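Local coordinates for protein flavodoxin (Fusobacterium nucleatum, PDB 6OHK) that binds flavin mononucleotide and carries electrons, probably serving as a low-potential donor to a number of redox enzymes, at residues A[9-12]-A[18-21]; A[20-25]-A[53-58]; A[27-32]-A[160-165]; A[70-75]-A[104-109]. The protein carries 1 engineered substitution. All blocks are in the same frame, centred on the assembly; numbering follows the deposited sequence.

Overall arrangement
From the N terminus, strand 7-11 runs into helix 17-28, and interaction 1 closes that short turn at the FMN phosphate. Interaction 2 begins on the same helix, sharing Gly20 and Ile21, and closes a longer loop by laying the helix on strand 51-59, the sheet neighbour of strand 7-11. Interaction 3 takes the end of helix 17-28 across to the C-terminal helix 154-166; its segments alternate with those of interaction 2, and the two meet at Ile53, Ile25 and Ile162. Interaction 4 nests inside the long loop closed by interaction 3 and joins helices 72-77 and 103-113 on the far side of the chain's centre, touching interaction 2 through Leu107 and Leu54.

Interaction 1: A[9-12]-A[18-21]. With FMN (flavin mononucleotide), chain B.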
# COMPACT_ATOMS: atom_id res chain seq x y z
N ILE A 9 -5.54 8.14 -1.71
CA ILE A 9 -4.54 7.58 -0.81
C ILE A 9 -5.23 7.28 0.51
O ILE A 9 -5.79 8.18 1.14
CB ILE A 9 -3.39 8.56 -0.60
CG1 ILE A 9 -2.80 9.01 -1.93
CG2 ILE A 9 -2.35 7.95 0.32
CD1 ILE A 9 -1.79 10.14 -1.78
N PHE A 10 -5.20 6.03 0.93
CA PHE A 10 -5.87 5.57 2.14
C PHE A 10 -4.85 4.91 3.05
O PHE A 10 -4.11 4.05 2.59
CB PHE A 10 -6.95 4.56 1.78
CG PHE A 10 -8.11 5.19 1.03
CD1 PHE A 10 -8.04 5.45 -0.34
CD2 PHE A 10 -9.25 5.58 1.71
CE1 PHE A 10 -9.06 6.08 -0.99
CE2 PHE A 10 -10.29 6.21 1.05
CZ PHE A 10 -10.19 6.46 -0.28
N TYR A 11 -4.77 5.35 4.30
CA TYR A 11 -3.75 4.84 5.22
C TYR A 11 -4.35 4.63 6.60
O TYR A 11 -5.42 5.14 6.92
CB TYR A 11 -2.53 5.77 5.29
CG TYR A 11 -2.79 7.01 6.08
CD1 TYR A 11 -3.43 8.10 5.51
CD2 TYR A 11 -2.43 7.09 7.42
CE1 TYR A 11 -3.70 9.23 6.26
CE2 TYR A 11 -2.71 8.22 8.18
CZ TYR A 11 -3.35 9.28 7.58
OH TYR A 11 -3.61 10.40 8.41
N ALA A 12 -3.58 3.93 7.44
CA ALA A 12 -3.83 3.86 8.86
C ALA A 12 -2.49 3.96 9.56
O ALA A 12 -1.46 3.67 8.97
CB ALA A 12 -4.50 2.54 9.23
N THR A 18 3.62 5.79 9.59
CA THR A 18 2.95 5.76 8.29
C THR A 18 2.59 7.16 7.81
O THR A 18 2.58 7.40 6.59
CB THR A 18 1.72 4.85 8.37
OG1 THR A 18 2.13 3.52 8.69
CG2 THR A 18 1.04 4.76 7.05
N VAL A 19 2.28 8.09 8.71
CA VAL A 19 1.95 9.45 8.31
C VAL A 19 3.10 10.06 7.53
O VAL A 19 2.90 10.76 6.52
CB VAL A 19 1.60 10.31 9.55
CG1 VAL A 19 1.43 11.80 9.19
CG2 VAL A 19 0.36 9.78 10.23
N GLY A 20 4.32 9.85 8.01
CA GLY A 20 5.46 10.38 7.33
C GLY A 20 5.62 9.80 5.95
O GLY A 20 6.00 10.51 5.02
N ILE A 21 5.36 8.50 5.80
CA ILE A 21 5.42 7.86 4.49
C ILE A 21 4.38 8.48 3.56
O ILE A 21 4.66 8.74 2.39
CB ILE A 21 5.22 6.34 4.64
CG1 ILE A 21 6.44 5.64 5.23
CG2 ILE A 21 4.80 5.70 3.33
CD1 ILE A 21 7.75 6.22 5.04
N1 FMN B . 6.21 -5.31 11.33
C2 FMN B . 6.11 -6.36 10.39
O2 FMN B . 6.68 -6.31 9.35
N3 FMN B . 5.34 -7.51 10.76
C4 FMN B . 4.68 -7.68 11.95
O4 FMN B . 4.05 -8.70 12.14
C4A FMN B . 4.81 -6.61 12.89
N5 FMN B . 4.18 -6.73 14.12
C5A FMN B . 4.41 -5.66 15.03
C6 FMN B . 3.90 -5.78 16.34
C7 FMN B . 4.08 -4.76 17.25
C7M FMN B . 3.41 -5.00 18.61
C8 FMN B . 4.85 -3.66 16.92
C8M FMN B . 4.99 -2.55 17.94
C9 FMN B . 5.36 -3.53 15.63
C9A FMN B . 5.16 -4.54 14.71
N10 FMN B . 5.70 -4.39 13.37
C10 FMN B . 5.56 -5.46 12.52
C1' FMN B . 6.47 -3.20 12.99
C2' FMN B . 5.53 -2.00 12.66
O2' FMN B . 4.64 -2.30 11.60
C3' FMN B . 6.40 -0.81 12.22
O3' FMN B . 7.12 -0.38 13.36
C4' FMN B . 5.67 0.37 11.58
O4' FMN B . 6.64 1.29 11.11
C5' FMN B . 4.71 1.07 12.54
O5' FMN B . 3.97 2.01 11.79
P FMN B . 3.05 3.10 12.53
O1P FMN B . 2.46 3.90 11.39
O2P FMN B . 2.01 2.43 13.36
O3P FMN B . 3.98 3.95 13.41
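Phosphate oxygen O1P of FMN is gripped twice by Thr18: OG1 donates a hydrogen bond of 2.7 Å to O1P, and the backbone N of Thr18 gives another at an N-H...O angle of 158°. The threonine torsion explains the double hold. With chi1 at -62°, OG1 lies beside its own backbone N, where both can reach one oxygen, while CG2 swings anti to N and turns to the strand. There CG2 of Thr18 rests 3.3 Å from the carbonyl O of Ala12 and 4.1 Å from CB of Tyr11, the side chains of Thr18 and Tyr11 running past one another head to tail. CG of Tyr11 sits between its backbone N and carbonyl carbon (chi1 75°), which stands the ring up toward the helix; ring atom CE2 meets CG2 of Val19 at 4.0 Å, the methyl approaching obliquely. The Tyr11 hydroxyl makes a weak hydrogen bond to Asn38 ND2 at the end of the neighbouring strand 34-38. Thr13 and Thr15 of the preceding loop and Thr17 at the helix start also bond FMN through their hydroxyls, consistent with the phosphate-binding loop of flavodoxins, set at the first strand-to-helix turn of a beta-alpha-beta unit.

Interaction 2: A[20-25]-A[53-58]. With FMN (flavin mononucleotide), chain B.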
# COMPACT_ATOMS: atom_id res chain seq x y z
N GLY A 20 4.32 9.85 8.01
CA GLY A 20 5.46 10.38 7.33
C GLY A 20 5.62 9.80 5.95
O GLY A 20 6.00 10.51 5.02
N ILE A 21 5.36 8.50 5.80
CA ILE A 21 5.42 7.86 4.49
C ILE A 21 4.38 8.48 3.56
O ILE A 21 4.66 8.74 2.39
CB ILE A 21 5.22 6.34 4.64
CG1 ILE A 21 6.44 5.64 5.23
CG2 ILE A 21 4.80 5.70 3.33
CD1 ILE A 21 7.75 6.22 5.04
N VAL A 22 3.17 8.70 4.06
CA VAL A 22 2.15 9.33 3.24
C VAL A 22 2.58 10.72 2.82
O VAL A 22 2.36 11.12 1.68
CB VAL A 22 0.81 9.30 3.98
CG1 VAL A 22 -0.24 10.20 3.31
CG2 VAL A 22 0.33 7.87 4.11
N ASP A 23 3.20 11.47 3.72
CA ASP A 23 3.71 12.79 3.35
C ASP A 23 4.74 12.71 2.23
O ASP A 23 4.75 13.55 1.32
CB ASP A 23 4.34 13.48 4.56
CG ASP A 23 3.31 13.98 5.56
OD1 ASP A 23 2.13 14.15 5.19
OD2 ASP A 23 3.71 14.22 6.72
N GLU A 24 5.59 11.69 2.25
CA GLU A 24 6.55 11.50 1.16
C GLU A 24 5.85 11.15 -0.14
O GLU A 24 6.21 11.68 -1.21
CB GLU A 24 7.58 10.44 1.55
CG GLU A 24 8.40 10.88 2.75
CD GLU A 24 9.50 9.93 3.17
OE1 GLU A 24 10.56 9.93 2.51
OE2 GLU A 24 9.33 9.21 4.19
N ILE A 25 4.87 10.26 -0.10
CA ILE A 25 4.09 9.93 -1.29
C ILE A 25 3.44 11.18 -1.86
O ILE A 25 3.50 11.44 -3.07
CB ILE A 25 3.03 8.86 -0.95
CG1 ILE A 25 3.70 7.52 -0.66
CG2 ILE A 25 2.00 8.74 -2.07
CD1 ILE A 25 2.77 6.49 -0.02
N ILE A 53 -3.86 4.25 -3.83
CA ILE A 53 -2.69 3.82 -3.06
C ILE A 53 -3.17 3.50 -1.66
O ILE A 53 -3.72 4.37 -0.97
CB ILE A 53 -1.63 4.92 -3.04
CG1 ILE A 53 -1.13 5.23 -4.45
CG2 ILE A 53 -0.47 4.52 -2.10
CD1 ILE A 53 -0.20 6.43 -4.53
N LEU A 54 -3.02 2.25 -1.24
CA LEU A 54 -3.48 1.78 0.07
C LEU A 54 -2.27 1.44 0.90
O LEU A 54 -1.40 0.69 0.45
CB LEU A 54 -4.36 0.53 -0.08
CG LEU A 54 -5.45 0.60 -1.15
CD1 LEU A 54 -6.26 -0.69 -1.10
CD2 LEU A 54 -6.37 1.80 -1.03
N VAL A 55 -2.18 2.03 2.09
CA VAL A 55 -0.97 2.00 2.92
C VAL A 55 -1.32 1.46 4.30
O VAL A 55 -2.26 1.93 4.94
CB VAL A 55 -0.39 3.42 3.06
CG1 VAL A 55 0.94 3.36 3.80
CG2 VAL A 55 -0.28 4.13 1.72
N THR A 56 -0.54 0.49 4.77
CA THR A 56 -0.72 0.01 6.14
C THR A 56 0.60 -0.41 6.78
O THR A 56 1.40 -1.07 6.13
CB THR A 56 -1.74 -1.14 6.22
OG1 THR A 56 -2.02 -1.45 7.59
CG2 THR A 56 -1.24 -2.40 5.49
N PRO A 57 0.81 -0.10 8.05
CA PRO A 57 1.79 -0.83 8.85
C PRO A 57 1.27 -2.21 9.18
O PRO A 57 0.11 -2.55 8.97
CB PRO A 57 1.92 0.04 10.09
CG PRO A 57 0.51 0.59 10.29
CD PRO A 57 0.01 0.85 8.87
N THR A 58 2.13 -3.04 9.73
CA THR A 58 1.81 -4.43 10.06
C THR A 58 1.85 -4.59 11.57
O THR A 58 2.77 -4.11 12.24
CB THR A 58 2.85 -5.34 9.46
OG1 THR A 58 3.16 -4.90 8.13
CG2 THR A 58 2.47 -6.79 9.53
N1 FMN B . 6.21 -5.31 11.33
C2 FMN B . 6.11 -6.36 10.39
O2 FMN B . 6.68 -6.31 9.35
N3 FMN B . 5.34 -7.51 10.76
C4 FMN B . 4.68 -7.68 11.95
O4 FMN B . 4.05 -8.70 12.14
C4A FMN B . 4.81 -6.61 12.89
N5 FMN B . 4.18 -6.73 14.12
C5A FMN B . 4.41 -5.66 15.03
C6 FMN B . 3.90 -5.78 16.34
C7 FMN B . 4.08 -4.76 17.25
C7M FMN B . 3.41 -5.00 18.61
C8 FMN B . 4.85 -3.66 16.92
C8M FMN B . 4.99 -2.55 17.94
C9 FMN B . 5.36 -3.53 15.63
C9A FMN B . 5.16 -4.54 14.71
N10 FMN B . 5.70 -4.39 13.37
C10 FMN B . 5.56 -5.46 12.52
C1' FMN B . 6.47 -3.20 12.99
C2' FMN B . 5.53 -2.00 12.66
O2' FMN B . 4.64 -2.30 11.60
C3' FMN B . 6.40 -0.81 12.22
O3' FMN B . 7.12 -0.38 13.36
C4' FMN B . 5.67 0.37 11.58
O4' FMN B . 6.64 1.29 11.11
C5' FMN B . 4.71 1.07 12.54
O5' FMN B . 3.97 2.01 11.79
P FMN B . 3.05 3.10 12.53
O1P FMN B . 2.46 3.90 11.39
O2P FMN B . 2.01 2.43 13.36
O3P FMN B . 3.98 3.95 13.41
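Ile25 and Ile53 share one side-chain shape: CG1 sits beside the backbone N (chi1 -69° and -62°) and the chain then runs extended. Ile25 thereby turns its CG2 to the sheet, and Ile53 sends its CD1 up to meet it, 4.0 Å from CG2 of Ile25, as the two side chains lie alongside one another, pointing opposite ways. In the flavodoxin fold this is a helix lying on the parallel sheet: the axes of segments 20-25 and 53-58 run nearly antiparallel, at 155°, and pass 10.2 Å apart. Two residues further along the strand, nearer the cofactor, CG2 of Val55 receives CD1 of Ile25 at 4.2 Å, with CG2 of Val22 rather farther off at 4.5 Å. All four of these side chains are buried, and the contact between them is wholly apolar. The strand continues to the flavin. Thr56 OG1 bonds to the carbonyl O of Pro57 on a lone pair in the carbonyl plane, and CB of Pro57 lies 3.3 Å from FMN O5'. At Thr58 the backbone clasps the ribityl hydroxyl from two atoms: Thr58 N donates to O2' over 3.2 Å, while O2' donates to Thr58 O at 2.7 Å.

Interaction 3: A[27-32]-A[160-165]; sequences FFLKKD and DWITEI
Phe28, in the last turn of helix 17-28, sets its CB 4.3 Å from CG2 of Ile162, and its ring then leads away from that isoleucine to lie against Ile158, one turn earlier on helix 154-166. Leu29 comes next, the first residue to leave the helical backbone conformation. Its CB starts off across the line to the other helix, but with CG beside the backbone N (chi1 -62°), CD1 continues the chain and the other methyl, CD2, comes round to 3.8 Å from CG2 of Ile162, the two side chains set nearly perpendicular. One methyl of Ile162 thus takes both neighbours. The other branch of Ile162 turns down toward the sheet, where its CD1 packs against Ile53 on strand 51-59. Here the first and last helices of the flavodoxin fold lie side by side on one face of the central sheet, and Leu29 also packs on Ile7 and Ile9 of strand 7-11, within that sheet. From Leu29 to Asp32 the chain makes a type I beta turn, closed by a backbone bond of 3.0 Å from Asp32 N to Leu29 O. Asp32 points its CB back toward helix 154-166, and its OD2 forms a long, weak ion pair with Lys166.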
# COMPACT_ATOMS: atom_id res chain seq x y z
N PHE A 27 4.33 14.25 -1.56
CA PHE A 27 5.33 15.11 -2.17
C PHE A 27 5.69 14.63 -3.56
O PHE A 27 5.80 15.44 -4.50
CB PHE A 27 6.56 15.23 -1.28
CG PHE A 27 7.60 16.11 -1.88
CD1 PHE A 27 7.55 17.45 -1.71
CD2 PHE A 27 8.58 15.58 -2.66
CE1 PHE A 27 8.52 18.28 -2.33
CE2 PHE A 27 9.53 16.39 -3.28
CZ PHE A 27 9.47 17.72 -3.11
N PHE A 28 5.89 13.34 -3.75
CA PHE A 28 6.19 12.84 -5.09
C PHE A 28 5.03 13.02 -6.04
O PHE A 28 5.26 13.11 -7.27
CB PHE A 28 6.61 11.38 -5.04
CG PHE A 28 7.97 11.16 -4.49
CD1 PHE A 28 9.10 11.63 -5.18
CD2 PHE A 28 8.16 10.46 -3.31
CE1 PHE A 28 10.37 11.42 -4.66
CE2 PHE A 28 9.43 10.26 -2.79
CZ PHE A 28 10.53 10.73 -3.47
N LEU A 29 3.81 13.12 -5.54
CA LEU A 29 2.61 13.43 -6.34
C LEU A 29 2.25 14.92 -6.30
O LEU A 29 1.08 15.28 -6.54
CB LEU A 29 1.42 12.65 -5.81
CG LEU A 29 1.52 11.16 -5.86
CD1 LEU A 29 0.36 10.54 -5.11
CD2 LEU A 29 1.57 10.67 -7.30
N LYS A 30 3.22 15.78 -6.03
CA LYS A 30 2.93 17.20 -5.81
C LYS A 30 2.10 17.80 -6.94
O LYS A 30 1.22 18.63 -6.68
CB LYS A 30 4.24 18.02 -5.74
CG LYS A 30 5.00 18.00 -4.43
CD LYS A 30 5.34 19.39 -3.94
CE LYS A 30 4.32 19.90 -2.94
NZ LYS A 30 4.33 19.06 -1.71
N LYS A 31 2.43 17.48 -8.18
CA LYS A 31 1.82 18.08 -9.37
C LYS A 31 0.63 17.30 -9.91
O LYS A 31 0.12 17.62 -11.00
CB LYS A 31 2.86 18.16 -10.50
CG LYS A 31 4.12 18.96 -10.18
CD LYS A 31 3.85 20.18 -9.31
CE LYS A 31 2.89 21.17 -9.97
NZ LYS A 31 2.40 22.19 -8.99
N ASP A 32 0.22 16.25 -9.24
CA ASP A 32 -0.86 15.37 -9.63
C ASP A 32 -1.96 15.48 -8.60
O ASP A 32 -1.69 15.69 -7.41
CB ASP A 32 -0.35 13.92 -9.61
CG ASP A 32 0.84 13.72 -10.53
OD1 ASP A 32 0.78 14.19 -11.69
OD2 ASP A 32 1.83 13.10 -10.10
N ASP A 160 10.85 5.81 -6.80
CA ASP A 160 10.88 4.87 -7.90
C ASP A 160 9.54 4.18 -8.08
O ASP A 160 9.09 3.94 -9.20
CB ASP A 160 11.93 3.79 -7.65
CG ASP A 160 13.35 4.27 -7.78
OD1 ASP A 160 13.60 5.41 -8.23
OD2 ASP A 160 14.24 3.45 -7.41
N TRP A 161 8.90 3.82 -6.97
CA TRP A 161 7.63 3.10 -7.04
C TRP A 161 6.51 3.98 -7.60
O TRP A 161 5.71 3.54 -8.42
CB TRP A 161 7.29 2.61 -5.64
CG TRP A 161 6.10 1.74 -5.52
CD1 TRP A 161 6.03 0.42 -5.86
CD2 TRP A 161 4.82 2.09 -5.00
NE1 TRP A 161 4.79 -0.07 -5.57
CE2 TRP A 161 4.02 0.93 -5.05
CE3 TRP A 161 4.27 3.27 -4.50
CZ2 TRP A 161 2.71 0.91 -4.58
CZ3 TRP A 161 2.95 3.23 -4.06
CH2 TRP A 161 2.21 2.06 -4.10
N ILE A 162 6.45 5.23 -7.14
CA ILE A 162 5.44 6.15 -7.67
C ILE A 162 5.61 6.32 -9.18
O ILE A 162 4.63 6.32 -9.94
CB ILE A 162 5.50 7.49 -6.91
CG1 ILE A 162 5.04 7.32 -5.47
CG2 ILE A 162 4.69 8.58 -7.62
CD1 ILE A 162 3.57 6.99 -5.27
N THR A 163 6.86 6.45 -9.64
CA THR A 163 7.09 6.57 -11.08
C THR A 163 6.54 5.36 -11.82
O THR A 163 5.93 5.50 -12.89
CB THR A 163 8.58 6.76 -11.33
OG1 THR A 163 8.97 8.01 -10.78
CG2 THR A 163 8.94 6.74 -12.80
N GLU A 164 6.75 4.16 -11.28
CA GLU A 164 6.27 2.96 -11.94
C GLU A 164 4.75 2.89 -11.95
O GLU A 164 4.16 2.59 -12.99
CB GLU A 164 6.85 1.71 -11.30
CG GLU A 164 8.33 1.50 -11.59
CD GLU A 164 8.67 1.67 -13.06
OE1 GLU A 164 9.49 2.56 -13.39
OE2 GLU A 164 8.10 0.92 -13.89
N ILE A 165 4.11 3.12 -10.81
CA ILE A 165 2.67 2.88 -10.80
C ILE A 165 1.93 3.93 -11.61
O ILE A 165 0.86 3.64 -12.17
CB ILE A 165 2.08 2.72 -9.40
CG1 ILE A 165 2.10 4.03 -8.61
CG2 ILE A 165 2.78 1.59 -8.65
CD1 ILE A 165 1.47 3.89 -7.22

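Interaction 4: A[70-75]-A[104-109]; sequences NNLKKL and IRYLYD
This is apolar helix-to-helix packing on one side of the flavodoxin sheet, where the first turn of helix 72-77 meets the early part of helix 103-113. Leucine methyls do most of the work. Leu72 splits its two branches between neighbouring residues: CD1 sits 4.0 Å from CD2 of Tyr106, approaching that ring obliquely and also lying near CB of the tyrosine, while CD2 touches CD2 of Leu107 at 4.1 Å. One turn on, Leu75 brings its own CD2 to 3.9 Å from the same Leu107 CD2. That single methyl of Leu107 therefore faces the gap between two side chains a helical turn apart, both of them lying roughly square to its own. They reach it by different torsions: Leu72 keeps CG beside its backbone N (chi1 -66°), whereas in Leu75 CG lies anti to N (chi1 -170°). Away from this contact, helix 103-113 carries an internal salt bridge. Arg105 NH1 donates to Asp109 OD1 at 3.0 Å and 165°, the oxygen lying in the guanidinium plane and being met on its syn side; Arg105 NH2 has a second carboxylate in Glu136. Leu107 reaches Leu87 of strand 84-90 and, through CD1, Leu54 of strand 51-59, with Trp68 of helix 66-69 against it as well, while Leu75 packs on Ile46 and Tyr106 on Met69.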
# COMPACT_ATOMS: atom_id res chain seq x y z
N ASN A 70 -10.76 -4.05 10.53
CA ASN A 70 -12.16 -3.90 10.90
C ASN A 70 -13.02 -3.56 9.71
O ASN A 70 -14.26 -3.71 9.77
CB ASN A 70 -12.31 -2.81 11.95
CG ASN A 70 -11.79 -3.21 13.29
OD1 ASN A 70 -11.61 -4.39 13.57
ND2 ASN A 70 -11.49 -2.23 14.12
N ASN A 71 -12.43 -3.09 8.62
CA ASN A 71 -13.14 -2.65 7.42
C ASN A 71 -13.00 -3.62 6.27
O ASN A 71 -13.40 -3.27 5.16
CB ASN A 71 -12.66 -1.26 7.02
CG ASN A 71 -13.33 -0.21 7.82
OD1 ASN A 71 -14.55 -0.07 7.71
ND2 ASN A 71 -12.60 0.55 8.60
N LEU A 72 -12.46 -4.81 6.48
CA LEU A 72 -12.24 -5.69 5.34
C LEU A 72 -13.53 -6.16 4.70
O LEU A 72 -13.57 -6.37 3.49
CB LEU A 72 -11.40 -6.91 5.72
CG LEU A 72 -9.95 -6.63 6.13
CD1 LEU A 72 -9.27 -7.96 6.36
CD2 LEU A 72 -9.20 -5.82 5.11
N LYS A 73 -14.60 -6.37 5.49
CA LYS A 73 -15.87 -6.77 4.89
C LYS A 73 -16.45 -5.64 4.06
O LYS A 73 -16.96 -5.86 2.95
CB LYS A 73 -16.85 -7.26 5.97
CG LYS A 73 -18.15 -7.82 5.40
CD LYS A 73 -18.55 -9.12 6.06
CE LYS A 73 -19.78 -9.74 5.38
NZ LYS A 73 -19.51 -10.37 4.07
N LYS A 74 -16.37 -4.41 4.55
CA LYS A 74 -16.83 -3.27 3.77
C LYS A 74 -16.00 -3.10 2.52
O LYS A 74 -16.52 -2.76 1.45
CB LYS A 74 -16.77 -2.01 4.61
CG LYS A 74 -17.85 -1.99 5.68
CD LYS A 74 -17.86 -0.72 6.52
CE LYS A 74 -18.96 -0.78 7.58
NZ LYS A 74 -18.87 -2.01 8.44
N LEU A 75 -14.69 -3.33 2.61
CA LEU A 75 -13.81 -3.22 1.46
C LEU A 75 -14.20 -4.23 0.39
O LEU A 75 -14.24 -3.90 -0.80
CB LEU A 75 -12.35 -3.41 1.92
CG LEU A 75 -11.26 -3.09 0.91
CD1 LEU A 75 -11.20 -1.56 0.73
CD2 LEU A 75 -9.94 -3.63 1.42
N ILE A 104 -0.31 -6.15 3.85
CA ILE A 104 -0.77 -5.87 2.50
C ILE A 104 -1.37 -7.08 1.81
O ILE A 104 -2.12 -6.91 0.85
CB ILE A 104 0.29 -5.18 1.63
CG1 ILE A 104 1.52 -6.05 1.36
CG2 ILE A 104 0.66 -3.83 2.21
CD1 ILE A 104 2.48 -5.43 0.36
N ARG A 105 -1.13 -8.30 2.30
CA ARG A 105 -1.79 -9.47 1.73
C ARG A 105 -3.30 -9.38 1.87
O ARG A 105 -4.04 -9.75 0.95
CB ARG A 105 -1.25 -10.74 2.40
CG ARG A 105 -2.03 -12.02 2.03
CD ARG A 105 -2.11 -12.32 0.57
NE ARG A 105 -0.80 -12.63 -0.00
CZ ARG A 105 -0.62 -13.06 -1.25
NH1 ARG A 105 -1.65 -13.19 -2.09
NH2 ARG A 105 0.60 -13.35 -1.67
N TYR A 106 -3.78 -8.91 3.01
CA TYR A 106 -5.23 -8.82 3.20
C TYR A 106 -5.86 -7.89 2.18
O TYR A 106 -6.95 -8.17 1.67
CB TYR A 106 -5.55 -8.35 4.62
CG TYR A 106 -5.19 -9.38 5.64
CD1 TYR A 106 -3.93 -9.40 6.23
CD2 TYR A 106 -6.10 -10.36 6.00
CE1 TYR A 106 -3.58 -10.38 7.11
CE2 TYR A 106 -5.75 -11.34 6.92
CZ TYR A 106 -4.49 -11.33 7.46
OH TYR A 106 -4.14 -12.32 8.38
N LEU A 107 -5.19 -6.78 1.86
CA LEU A 107 -5.71 -5.83 0.89
C LEU A 107 -5.61 -6.39 -0.51
O LEU A 107 -6.56 -6.29 -1.31
CB LEU A 107 -4.95 -4.51 1.04
CG LEU A 107 -4.94 -3.92 2.45
CD1 LEU A 107 -4.19 -2.59 2.44
CD2 LEU A 107 -6.33 -3.71 3.01
N TYR A 108 -4.46 -6.97 -0.85
CA TYR A 108 -4.24 -7.55 -2.17
C TYR A 108 -5.34 -8.54 -2.52
O TYR A 108 -5.91 -8.51 -3.62
CB TYR A 108 -2.90 -8.28 -2.17
CG TYR A 108 -2.55 -8.95 -3.49
CD1 TYR A 108 -2.91 -10.25 -3.78
CD2 TYR A 108 -1.85 -8.25 -4.45
CE1 TYR A 108 -2.56 -10.84 -5.01
CE2 TYR A 108 -1.51 -8.81 -5.65
CZ TYR A 108 -1.85 -10.10 -5.93
OH TYR A 108 -1.48 -10.64 -7.16
N ASP A 109 -5.62 -9.47 -1.61
CA ASP A 109 -6.53 -10.55 -1.97
C ASP A 109 -7.92 -10.01 -2.27
O ASP A 109 -8.60 -10.51 -3.17
CB ASP A 109 -6.60 -11.56 -0.84
CG ASP A 109 -5.38 -12.50 -0.79
OD1 ASP A 109 -4.56 -12.52 -1.71
OD2 ASP A 109 -5.27 -13.23 0.23